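Local structure of variant surface glycoprotein MITat 1.13 (Trypanosoma brucei, 6Z8G) at residues 69-74 against 373-378; 88-93 against 291-296; 208-213 against 241-246; 233-238 against 245-250. The protein probably forms the dense surface coat of the parasite, whose switching among antigenically distinct versions lets the trypanosome evade the host immune response. All coordinates share one frame; numbering follows the deposited sequence.

Contact 1: 69-74 against 373-378; sequences LVTAAL and DAIARL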
loop_
_atom_site.group_PDB
_atom_site.type_symbol
_atom_site.label_atom_id
_atom_site.label_comp_id
_atom_site.label_asym_id
_atom_site.label_seq_id
_atom_site.Cartn_x
_atom_site.Cartn_y
_atom_site.Cartn_z
ATOM N N LEU B 69 15.837 21.695 17.185
ATOM C CA LEU B 69 16.779 22.750 16.824
ATOM C C LEU B 69 16.109 24.108 16.895
ATOM O O LEU B 69 16.666 25.053 17.449
ATOM C CB LEU B 69 17.360 22.507 15.427
ATOM C CG LEU B 69 18.435 21.401 15.313
ATOM C CD1 LEU B 69 18.688 20.997 13.850
ATOM C CD2 LEU B 69 19.739 21.762 15.987
ATOM N N VAL B 70 14.920 24.235 16.311
ATOM C CA VAL B 70 14.237 25.520 16.356
ATOM C C VAL B 70 14.000 25.921 17.797
ATOM O O VAL B 70 14.270 27.061 18.191
ATOM C CB VAL B 70 12.922 25.469 15.557
ATOM C CG1 VAL B 70 12.177 26.773 15.714
ATOM C CG2 VAL B 70 13.215 25.192 14.092
ATOM N N THR B 71 13.520 24.975 18.615
ATOM C CA THR B 71 13.232 25.298 20.012
ATOM C C THR B 71 14.495 25.733 20.764
ATOM O O THR B 71 14.517 26.774 21.437
ATOM C CB THR B 71 12.587 24.090 20.698
ATOM O OG1 THR B 71 11.478 23.625 19.916
ATOM C CG2 THR B 71 12.084 24.455 22.100
ATOM N N ALA B 72 15.563 24.944 20.653
ATOM C CA ALA B 72 16.796 25.279 21.354
ATOM C C ALA B 72 17.386 26.577 20.838
ATOM O O ALA B 72 17.918 27.364 21.616
ATOM C CB ALA B 72 17.798 24.137 21.217
ATOM N N ALA B 73 17.277 26.833 19.525
ATOM C CA ALA B 73 17.813 28.076 18.973
ATOM C C ALA B 73 17.167 29.305 19.614
ATOM O O ALA B 73 17.838 30.321 19.843
ATOM C CB ALA B 73 17.609 28.116 17.464
ATOM N N LEU B 74 15.874 29.225 19.944
ATOM C CA LEU B 74 15.228 30.349 20.612
ATOM C C LEU B 74 15.638 30.446 22.066
ATOM O O LEU B 74 15.762 31.552 22.601
ATOM C CB LEU B 74 13.707 30.228 20.545
ATOM C CG LEU B 74 12.947 30.983 19.461
ATOM C CD1 LEU B 74 13.392 30.512 18.093
ATOM C CD2 LEU B 74 11.447 30.749 19.640
ATOM N N ASP B 373 4.506 24.989 22.896
ATOM C CA ASP B 373 4.117 25.813 24.034
ATOM C C ASP B 373 5.294 26.649 24.537
ATOM O O ASP B 373 5.163 27.858 24.729
ATOM C CB ASP B 373 3.564 24.903 25.138
ATOM C CG ASP B 373 2.778 25.666 26.215
ATOM O OD1 ASP B 373 2.662 26.915 26.136
ATOM O OD2 ASP B 373 2.280 24.996 27.151
ATOM N N ALA B 374 6.473 26.039 24.664
ATOM C CA ALA B 374 7.663 26.764 25.107
ATOM C C ALA B 374 8.011 27.902 24.167
ATOM O O ALA B 374 8.384 28.984 24.621
ATOM C CB ALA B 374 8.857 25.824 25.234
ATOM N N ILE B 375 7.926 27.673 22.857
ATOM C CA ILE B 375 8.260 28.728 21.902
ATOM C C ILE B 375 7.372 29.944 22.114
ATOM O O ILE B 375 7.856 31.080 22.152
ATOM C CB ILE B 375 8.163 28.201 20.462
ATOM C CG1 ILE B 375 9.368 27.314 20.159
ATOM C CG2 ILE B 375 8.113 29.369 19.497
ATOM C CD1 ILE B 375 9.296 26.696 18.811
ATOM N N ALA B 376 6.069 29.726 22.297
ATOM C CA ALA B 376 5.158 30.838 22.577
ATOM C C ALA B 376 5.551 31.570 23.852
ATOM O O ALA B 376 5.573 32.809 23.905
ATOM C CB ALA B 376 3.724 30.321 22.705
ATOM N N ARG B 377 5.850 30.813 24.903
ATOM C CA ARG B 377 6.197 31.444 26.164
ATOM C C ARG B 377 7.528 32.195 26.069
ATOM O O ARG B 377 7.680 33.277 26.655
ATOM C CB ARG B 377 6.195 30.380 27.254
ATOM C CG ARG B 377 4.822 29.796 27.435
ATOM C CD ARG B 377 4.839 28.625 28.365
ATOM N NE ARG B 377 3.495 28.247 28.775
ATOM C CZ ARG B 377 2.963 28.549 29.955
ATOM N NH1 ARG B 377 3.675 29.231 30.849
ATOM N NH2 ARG B 377 1.729 28.163 30.242
ATOM N N LEU B 378 8.487 31.659 25.306
ATOM C CA LEU B 378 9.747 32.357 25.110
ATOM C C LEU B 378 9.538 33.661 24.356
ATOM O O LEU B 378 10.069 34.705 24.755
ATOM C CB LEU B 378 10.733 31.463 24.353
ATOM C CG LEU B 378 11.327 30.267 25.102
ATOM C CD1 LEU B 378 11.705 29.151 24.126
ATOM C CD2 LEU B 378 12.521 30.681 25.896
#

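Contact 2: 88-93 against 291-296; sequences LGAAAD and RANPKF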
loop_
_atom_site.group_PDB
_atom_site.type_symbol
_atom_site.label_atom_id
_atom_site.label_comp_id
_atom_site.label_asym_id
_atom_site.label_seq_id
_atom_site.Cartn_x
_atom_site.Cartn_y
_atom_site.Cartn_z
ATOM N N LEU B 88 20.471 24.630 11.885
ATOM C CA LEU B 88 19.058 24.902 11.669
ATOM C C LEU B 88 18.745 25.019 10.182
ATOM O O LEU B 88 17.846 24.341 9.672
ATOM C CB LEU B 88 18.672 26.168 12.425
ATOM C CG LEU B 88 17.193 26.245 12.761
ATOM C CD1 LEU B 88 17.033 27.151 13.947
ATOM C CD2 LEU B 88 16.441 26.798 11.577
ATOM N N GLY B 89 19.478 25.877 9.465
ATOM C CA GLY B 89 19.202 26.062 8.045
ATOM C C GLY B 89 19.447 24.804 7.226
ATOM O O GLY B 89 18.709 24.508 6.279
ATOM N N ALA B 90 20.516 24.065 7.550
ATOM C CA ALA B 90 20.741 22.791 6.878
ATOM C C ALA B 90 19.633 21.801 7.206
ATOM O O ALA B 90 19.175 21.051 6.331
ATOM C CB ALA B 90 22.093 22.216 7.290
ATOM N N ALA B 91 19.181 21.802 8.468
ATOM C CA ALA B 91 18.171 20.838 8.881
ATOM C C ALA B 91 16.879 21.078 8.148
ATOM O O ALA B 91 16.190 20.129 7.765
ATOM C CB ALA B 91 17.927 20.929 10.386
ATOM N N ALA B 92 16.541 22.346 7.927
ATOM C CA ALA B 92 15.315 22.641 7.197
ATOM C C ALA B 92 15.401 22.126 5.775
ATOM O O ALA B 92 14.424 21.592 5.231
ATOM C CB ALA B 92 15.056 24.138 7.207
ATOM N N ASP B 93 16.572 22.260 5.162
ATOM C CA ASP B 93 16.765 21.759 3.804
ATOM C C ASP B 93 16.716 20.223 3.738
ATOM O O ASP B 93 16.092 19.643 2.837
ATOM C CB ASP B 93 18.079 22.313 3.263
ATOM C CG ASP B 93 18.145 22.270 1.753
ATOM O OD1 ASP B 93 17.221 22.815 1.098
ATOM O OD2 ASP B 93 19.112 21.669 1.222
ATOM N N ARG B 291 27.051 18.423 7.045
ATOM C CA ARG B 291 28.211 19.036 6.395
ATOM C C ARG B 291 28.081 19.179 4.877
ATOM O O ARG B 291 28.565 20.149 4.294
ATOM C CB ARG B 291 29.485 18.257 6.736
ATOM C CG ARG B 291 30.771 18.988 6.382
ATOM C CD ARG B 291 31.940 18.483 7.212
ATOM N NE ARG B 291 33.071 19.406 7.183
ATOM C CZ ARG B 291 34.143 19.300 7.962
ATOM N NH1 ARG B 291 34.233 18.310 8.838
ATOM N NH2 ARG B 291 35.124 20.186 7.866
ATOM N N ALA B 292 27.428 18.210 4.248
ATOM C CA ALA B 292 27.247 18.201 2.801
ATOM C C ALA B 292 26.072 19.056 2.352
ATOM O O ALA B 292 25.832 19.183 1.140
ATOM C CB ALA B 292 27.067 16.765 2.307
ATOM N N ASN B 293 25.313 19.602 3.276
ATOM C CA ASN B 293 24.167 20.372 2.831
ATOM C C ASN B 293 24.624 21.759 2.400
ATOM O O ASN B 293 25.369 22.422 3.132
ATOM C CB ASN B 293 23.094 20.481 3.907
ATOM C CG ASN B 293 21.847 21.180 3.389
ATOM O OD1 ASN B 293 21.763 22.411 3.413
ATOM N ND2 ASN B 293 20.905 20.408 2.859
ATOM N N PRO B 294 24.186 22.221 1.233
ATOM C CA PRO B 294 24.618 23.537 0.735
ATOM C C PRO B 294 24.363 24.707 1.675
ATOM O O PRO B 294 25.041 25.724 1.530
ATOM C CB PRO B 294 23.812 23.696 -0.565
ATOM C CG PRO B 294 23.372 22.270 -0.952
ATOM C CD PRO B 294 23.204 21.554 0.343
ATOM N N LYS B 295 23.375 24.647 2.581
ATOM C CA LYS B 295 23.117 25.785 3.476
ATOM C C LYS B 295 24.154 25.925 4.588
ATOM O O LYS B 295 24.332 27.022 5.131
ATOM C CB LYS B 295 21.723 25.670 4.117
ATOM C CG LYS B 295 20.537 25.636 3.124
ATOM C CD LYS B 295 20.254 27.008 2.454
ATOM C CE LYS B 295 19.040 26.912 1.501
ATOM N NZ LYS B 295 18.385 28.228 1.229
ATOM N N PHE B 296 24.847 24.835 4.923
ATOM C CA PHE B 296 25.633 24.765 6.150
ATOM C C PHE B 296 26.814 25.728 6.161
ATOM O O PHE B 296 26.960 26.513 7.102
ATOM C CB PHE B 296 26.112 23.332 6.335
ATOM C CG PHE B 296 26.894 23.105 7.584
ATOM C CD1 PHE B 296 26.285 23.181 8.819
ATOM C CD2 PHE B 296 28.233 22.767 7.519
ATOM C CE1 PHE B 296 27.012 22.951 9.978
ATOM C CE2 PHE B 296 28.963 22.532 8.664
ATOM C CZ PHE B 296 28.360 22.613 9.894
#

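Contact 3: 208-213 against 241-246; sequences SSSCHT and AATNNK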
loop_
_atom_site.group_PDB
_atom_site.type_symbol
_atom_site.label_atom_id
_atom_site.label_comp_id
_atom_site.label_asym_id
_atom_site.label_seq_id
_atom_site.Cartn_x
_atom_site.Cartn_y
_atom_site.Cartn_z
ATOM N N SER B 208 -5.095 -53.708 -23.720
ATOM C CA SER B 208 -3.751 -53.767 -24.269
ATOM C C SER B 208 -3.655 -53.146 -25.653
ATOM O O SER B 208 -2.540 -52.941 -26.156
ATOM C CB SER B 208 -3.296 -55.239 -24.331
ATOM O OG SER B 208 -4.004 -55.986 -25.338
ATOM N N SER B 209 -4.789 -52.811 -26.256
ATOM C CA SER B 209 -4.865 -52.465 -27.667
ATOM C C SER B 209 -5.314 -51.026 -27.876
ATOM O O SER B 209 -6.079 -50.474 -27.084
ATOM C CB SER B 209 -5.826 -53.401 -28.414
ATOM O OG SER B 209 -5.490 -54.759 -28.190
ATOM N N SER B 210 -4.889 -50.450 -28.995
ATOM C CA SER B 210 -5.309 -49.114 -29.357
ATOM C C SER B 210 -6.715 -49.157 -29.946
ATOM O O SER B 210 -7.100 -50.116 -30.623
ATOM C CB SER B 210 -4.318 -48.539 -30.356
ATOM O OG SER B 210 -4.776 -47.312 -30.861
ATOM N N CYS B 211 -7.481 -48.095 -29.708
ATOM C CA CYS B 211 -8.864 -48.015 -30.181
ATOM C C CYS B 211 -8.973 -47.558 -31.620
ATOM O O CYS B 211 -10.086 -47.473 -32.134
ATOM C CB CYS B 211 -9.713 -47.081 -29.310
ATOM S SG CYS B 211 -9.966 -47.704 -27.637
ATOM N N HIS B 212 -7.865 -47.228 -32.270
ATOM C CA HIS B 212 -7.969 -46.875 -33.671
ATOM C C HIS B 212 -8.079 -48.106 -34.560
ATOM O O HIS B 212 -8.541 -47.983 -35.695
ATOM C CB HIS B 212 -6.792 -46.004 -34.103
ATOM C CG HIS B 212 -5.553 -46.768 -34.460
ATOM N ND1 HIS B 212 -4.831 -47.493 -33.538
ATOM C CD2 HIS B 212 -4.880 -46.876 -35.630
ATOM C CE1 HIS B 212 -3.776 -48.028 -34.127
ATOM N NE2 HIS B 212 -3.787 -47.676 -35.401
ATOM N N THR B 213 -7.694 -49.280 -34.062
ATOM C CA THR B 213 -7.863 -50.534 -34.782
ATOM C C THR B 213 -8.723 -51.557 -34.048
ATOM O O THR B 213 -9.407 -52.342 -34.705
ATOM C CB THR B 213 -6.494 -51.164 -35.100
ATOM O OG1 THR B 213 -5.704 -51.257 -33.911
ATOM C CG2 THR B 213 -5.747 -50.349 -36.166
ATOM N N ALA B 241 -2.399 -43.331 -33.710
ATOM C CA ALA B 241 -1.842 -44.650 -34.000
ATOM C C ALA B 241 -1.603 -45.501 -32.752
ATOM O O ALA B 241 -1.100 -46.630 -32.870
ATOM C CB ALA B 241 -0.526 -44.513 -34.781
ATOM N N ALA B 242 -1.907 -44.975 -31.562
ATOM C CA ALA B 242 -1.709 -45.697 -30.313
ATOM C C ALA B 242 -2.496 -45.022 -29.204
ATOM O O ALA B 242 -1.910 -44.342 -28.358
ATOM C CB ALA B 242 -0.222 -45.756 -29.965
ATOM N N THR B 243 -3.821 -45.195 -29.199
ATOM C CA THR B 243 -4.660 -44.467 -28.256
ATOM C C THR B 243 -4.501 -44.945 -26.829
ATOM O O THR B 243 -4.983 -44.268 -25.912
ATOM C CB THR B 243 -6.145 -44.551 -28.629
ATOM O OG1 THR B 243 -6.645 -45.882 -28.405
ATOM C CG2 THR B 243 -6.374 -44.131 -30.069
ATOM N N ASN B 244 -3.885 -46.097 -26.618
ATOM C CA ASN B 244 -3.712 -46.642 -25.279
ATOM C C ASN B 244 -2.566 -45.993 -24.523
ATOM O O ASN B 244 -2.179 -46.509 -23.471
ATOM C CB ASN B 244 -3.493 -48.160 -25.354
ATOM C CG ASN B 244 -2.411 -48.533 -26.345
ATOM O OD1 ASN B 244 -2.421 -48.077 -27.488
ATOM N ND2 ASN B 244 -1.447 -49.330 -25.900
ATOM N N ASN B 245 -2.002 -44.899 -25.031
ATOM C CA ASN B 245 -1.040 -44.088 -24.292
ATOM C C ASN B 245 -1.637 -42.704 -24.050
ATOM O O ASN B 245 -2.188 -42.092 -24.971
ATOM C CB ASN B 245 0.283 -43.967 -25.049
ATOM C CG ASN B 245 0.746 -45.286 -25.625
ATOM O OD1 ASN B 245 0.322 -45.684 -26.708
ATOM N ND2 ASN B 245 1.639 -45.960 -24.915
ATOM N N LYS B 246 -1.536 -42.223 -22.812
ATOM C CA LYS B 246 -2.057 -40.907 -22.460
ATOM C C LYS B 246 -1.284 -39.853 -23.219
ATOM O O LYS B 246 -0.053 -39.840 -23.188
ATOM C CB LYS B 246 -1.950 -40.672 -20.957
ATOM C CG LYS B 246 -2.698 -39.432 -20.476
ATOM C CD LYS B 246 -2.717 -39.304 -18.941
ATOM C CE LYS B 246 -1.320 -39.103 -18.366
ATOM N NZ LYS B 246 -1.342 -38.839 -16.890
#

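Contact 4: 233-238 against 245-250; sequences KDESAT and NKRAIH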
loop_
_atom_site.group_PDB
_atom_site.type_symbol
_atom_site.label_atom_id
_atom_site.label_comp_id
_atom_site.label_asym_id
_atom_site.label_seq_id
_atom_site.Cartn_x
_atom_site.Cartn_y
_atom_site.Cartn_z
ATOM N N LYS B 233 0.076 -27.878 -26.850
ATOM C CA LYS B 233 0.391 -29.271 -27.191
ATOM C C LYS B 233 -0.634 -29.842 -28.175
ATOM O O LYS B 233 -1.842 -29.650 -28.011
ATOM C CB LYS B 233 0.396 -30.173 -25.951
ATOM C CG LYS B 233 1.533 -30.060 -24.989
ATOM C CD LYS B 233 1.124 -30.886 -23.762
ATOM C CE LYS B 233 2.264 -31.299 -22.847
ATOM N NZ LYS B 233 1.768 -32.190 -21.743
ATOM N N ASP B 234 -0.166 -30.597 -29.171
ATOM C CA ASP B 234 -1.097 -31.406 -29.959
ATOM C C ASP B 234 -0.357 -32.686 -30.322
ATOM O O ASP B 234 0.426 -32.700 -31.273
ATOM C CB ASP B 234 -1.620 -30.696 -31.203
ATOM C CG ASP B 234 -2.631 -31.571 -32.002
ATOM O OD1 ASP B 234 -2.742 -32.795 -31.712
ATOM O OD2 ASP B 234 -3.323 -31.050 -32.920
ATOM N N GLU B 235 -0.598 -33.740 -29.543
ATOM C CA GLU B 235 0.020 -35.038 -29.745
ATOM C C GLU B 235 -0.939 -36.016 -30.422
ATOM O O GLU B 235 -0.827 -37.232 -30.219
ATOM C CB GLU B 235 0.513 -35.588 -28.405
ATOM C CG GLU B 235 1.057 -34.520 -27.457
ATOM C CD GLU B 235 1.557 -35.099 -26.148
ATOM O OE1 GLU B 235 0.748 -35.344 -25.224
ATOM O OE2 GLU B 235 2.771 -35.320 -26.051
ATOM N N SER B 236 -1.925 -35.498 -31.160
ATOM C CA SER B 236 -2.902 -36.365 -31.800
ATOM C C SER B 236 -2.258 -37.282 -32.834
ATOM O O SER B 236 -2.706 -38.420 -33.018
ATOM C CB SER B 236 -4.027 -35.527 -32.409
ATOM O OG SER B 236 -3.574 -34.744 -33.483
ATOM N N ALA B 237 -1.219 -36.815 -33.524
ATOM C CA ALA B 237 -0.645 -37.626 -34.586
ATOM C C ALA B 237 -0.156 -38.958 -34.035
ATOM O O ALA B 237 -0.499 -40.021 -34.561
ATOM C CB ALA B 237 0.487 -36.865 -35.270
ATOM N N THR B 238 0.601 -38.928 -32.940
ATOM C CA THR B 238 1.039 -40.183 -32.341
ATOM C C THR B 238 -0.115 -40.899 -31.650
ATOM O O THR B 238 -0.182 -42.135 -31.669
ATOM C CB THR B 238 2.177 -39.926 -31.360
ATOM O OG1 THR B 238 3.235 -39.228 -32.028
ATOM C CG2 THR B 238 2.713 -41.237 -30.807
ATOM N N ASN B 245 -2.002 -44.899 -25.031
ATOM C CA ASN B 245 -1.040 -44.088 -24.292
ATOM C C ASN B 245 -1.637 -42.704 -24.050
ATOM O O ASN B 245 -2.188 -42.092 -24.971
ATOM C CB ASN B 245 0.283 -43.967 -25.049
ATOM C CG ASN B 245 0.746 -45.286 -25.625
ATOM O OD1 ASN B 245 0.322 -45.684 -26.708
ATOM N ND2 ASN B 245 1.639 -45.960 -24.915
ATOM N N LYS B 246 -1.536 -42.223 -22.812
ATOM C CA LYS B 246 -2.057 -40.907 -22.460
ATOM C C LYS B 246 -1.284 -39.853 -23.219
ATOM O O LYS B 246 -0.053 -39.840 -23.188
ATOM C CB LYS B 246 -1.950 -40.672 -20.957
ATOM C CG LYS B 246 -2.698 -39.432 -20.476
ATOM C CD LYS B 246 -2.717 -39.304 -18.941
ATOM C CE LYS B 246 -1.320 -39.103 -18.366
ATOM N NZ LYS B 246 -1.342 -38.839 -16.890
ATOM N N ARG B 247 -2.004 -39.035 -23.978
ATOM C CA ARG B 247 -1.398 -37.966 -24.755
ATOM C C ARG B 247 -2.334 -36.773 -24.731
ATOM O O ARG B 247 -3.551 -36.934 -24.644
ATOM C CB ARG B 247 -1.130 -38.383 -26.212
ATOM C CG ARG B 247 -0.024 -39.422 -26.400
ATOM C CD ARG B 247 1.287 -38.829 -26.021
ATOM N NE ARG B 247 2.391 -39.768 -26.129
ATOM C CZ ARG B 247 2.617 -40.756 -25.268
ATOM N NH1 ARG B 247 1.788 -40.963 -24.248
ATOM N NH2 ARG B 247 3.678 -41.532 -25.426
ATOM N N ALA B 248 -1.752 -35.578 -24.776
ATOM C CA ALA B 248 -2.524 -34.339 -24.879
ATOM C C ALA B 248 -2.899 -34.145 -26.345
ATOM O O ALA B 248 -2.066 -33.770 -27.169
ATOM C CB ALA B 248 -1.723 -33.160 -24.342
ATOM N N ILE B 249 -4.155 -34.419 -26.685
ATOM C CA ILE B 249 -4.565 -34.426 -28.079
ATOM C C ILE B 249 -5.207 -33.120 -28.491
ATOM O O ILE B 249 -5.499 -32.929 -29.679
ATOM C CB ILE B 249 -5.509 -35.611 -28.365
ATOM C CG1 ILE B 249 -6.844 -35.448 -27.618
ATOM C CG2 ILE B 249 -4.836 -36.903 -27.975
ATOM C CD1 ILE B 249 -7.920 -36.412 -28.113
ATOM N N HIS B 250 -5.400 -32.195 -27.550
ATOM C CA HIS B 250 -5.903 -30.871 -27.879
ATOM C C HIS B 250 -5.516 -29.907 -26.769
ATOM O O HIS B 250 -5.443 -30.295 -25.605
ATOM C CB HIS B 250 -7.415 -30.874 -28.062
ATOM C CG HIS B 250 -7.915 -29.695 -28.829
ATOM N ND1 HIS B 250 -7.862 -29.624 -30.205
ATOM C CD2 HIS B 250 -8.446 -28.525 -28.410
ATOM C CE1 HIS B 250 -8.343 -28.457 -30.599
ATOM N NE2 HIS B 250 -8.708 -27.775 -29.529
#

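Contact 1: 69-74 against 373-378
I375 turns CG1 to the side of its own backbone N (chi1 -75°), which brings CD1 within touch of T71 and V70 and places the CG2 branch against L74. L74 meets it in a less relaxed shape: its chi1 of -97° lies well off a staggered value and puts CD2 into the angle between the two isoleucine branches. L74 CD2 rests 3.6 Å from I375 CG2 and 4.0 Å from I375 CG1, the two side chains crossing at about a right angle. One turn back along the first helix, V70 CG1 touches I375 CD1 at 4.2 Å, and the same isoleucine methyl reaches 3.9 Å from T71 OG1. That hydroxyl is no lone polar atom in an oily seam, since it is hydrogen-bonded to the carbonyl of S67 in its own helix. Further along, L378 lays CD1 beside L74 CB at 4.2 Å.

The two segments run nearly side by side in the same direction, their axes 24° apart and 10.0 Å at closest approach. In the fold, helix 34-75 is the first arm of the long helical hairpin of the variant surface glycoprotein N-terminal domain, and helix 368-383, near the end of the modelled chain, comes back to lie along it. L379 of the second subunit also packs on A73 and L74. On another side of the later helix R377 forms a salt bridge with D373, NE to OD1 3.1 Å, while its NH1 forms one with E357 of the same chain and its NH2 one with E311 of the second subunit.

Contact 2: 88-93 against 291-296
This is a helix-to-loop contact in which N293, in the link between helix 287-291 and helix 296-304, lays its amide against D93 and A90 on helix 78-129. The amide works with both ends. N293 ND2 donates to D93 OD2 at 2.7 Å with an N-H...O angle of 157°, and the acceptor uses its anti lone pair. The carboxylate and amide planes stand 73° apart. N293 OD1 accepts from K295 N at 2.9 Å, a capping bond over the turn that leads into the next helix, and also sits 3.6 Å from A90 CA.

The second arm of the long helical hairpin thus gains a partner from a much later part of the N-terminal domain, and the loop lies close to it, with A90 CA and K295 CA 5.1 Å apart. K295 lays CG 3.8 Å from G89 O and then bends at chi2, K295 NZ ending 5.5 Å from D93 OD1, not in contact, and making a weak, long ion pair with D373 of the second subunit. Beside the polar pair, A90 CB meets F296 CB at 4.3 Å; the F296 side chain also packs on P86, L87 and I325.

Contact 3: 208-213 against 241-246
Two hydroxyls each accept a backbone N-H across the tight centre of this contact, S210 OG from T243 and T243 OG1 from C211. T243 N donates to S210 OG at 2.9 Å, with an angle of 167° at the hydrogen, and C211 N donates to T243 OG1 at 2.7 Å and 171°. The serine OG lies anti to the backbone N (chi1 173°), which sets it within reach of T243 N and of H212 ND1, with which S210 OG shares a hydrogen bond of 2.7 Å. That bond steadies the imidazole, and the ring is sandwiched: A241 CA stands 3.9 Å from the ring centroid in a CH-pi contact over one face, while T213 CG2 lies over the opposite face, offset toward the rim.

The other flank is looser. N244 follows T243 in the type I turn A242 to N245 and makes no hydrogen bond across the segments. N244 OD1 is in van der Waals contact with S210 CB at 3.5 Å, and N244 ND2 lies 3.8 Å from S208 O. S208 is exposed, as is A241 despite its place over the histidine.

The dense part lies at the edge of the antiparallel sheet that contains strands 194-203 and 209-210. T243 OG1 is also hydrogen-bonded to C201 O, and C201 is joined to C211 by a disulfide; L147 of the second subunit packs on C211 and T243. One threonine hydroxyl therefore receives the amide of one half-cystine and gives its own proton to the carbonyl of the other, tying the turn to the backbone on both sides of the covalent link.

Contact 4: 233-238 against 245-250
E235 takes up both backbone polar groups of A248, one through its main chain and the other through its carboxylate. E235 N donates to A248 O at 2.8 Å, while E235 OE1 accepts from A248 N at 2.6 Å through its anti lone pair. The glutamate, at the N-cap position before the short helix 236-239, thus stands in for a neighbouring strand along strand 247-253, whose R247 and I249 are bonded to strand 194-203 of the antiparallel sheet.

Apolar parts of the side chains pack around this pairing. The extended chain of K233 lays CD 3.7 Å from A248 CB, and R247 crosses E235 at about a right angle, R247 CD lying 3.6 Å from E235 OE1. Any attraction between guanidinium and acid is probably of charge only: E235 OE2 lies 4.5 Å from R247 NE, well out of the guanidinium plane.

D234 forms an Asx turn, its OD1 accepting from S236 N, yet D234 OD1 also comes 3.4 Å from I249 O, another acceptor. K149 of the second subunit donates to I249 O and packs on D234, which would ease that encounter. D234 OD1 receives two donors from one residue, S236 N at 2.9 Å and S236 OG at 2.8 Å.

Overall arrangement
The four contacts fall into two pairs at opposite ends of an elongated chain. Contacts 1 and 2 touch through the two arms of the helical hairpin, where L69 packs on A91 and A73 on L88. Contact 1 is buried and joined by apolar side chains, whereas contact 2, partly buried, adds an amide-carboxylate bond. Contacts 3 and 4, with centres 12 Å apart, share N245 and K246 and reach the same sheet; both are partly buried, and side-chain oxygens accept backbone amides in both, joined in contact 4 by a backbone-to-backbone bond. Some 82 Å separates the centres of contacts 1 and 4, yet all four adjoin the second subunit.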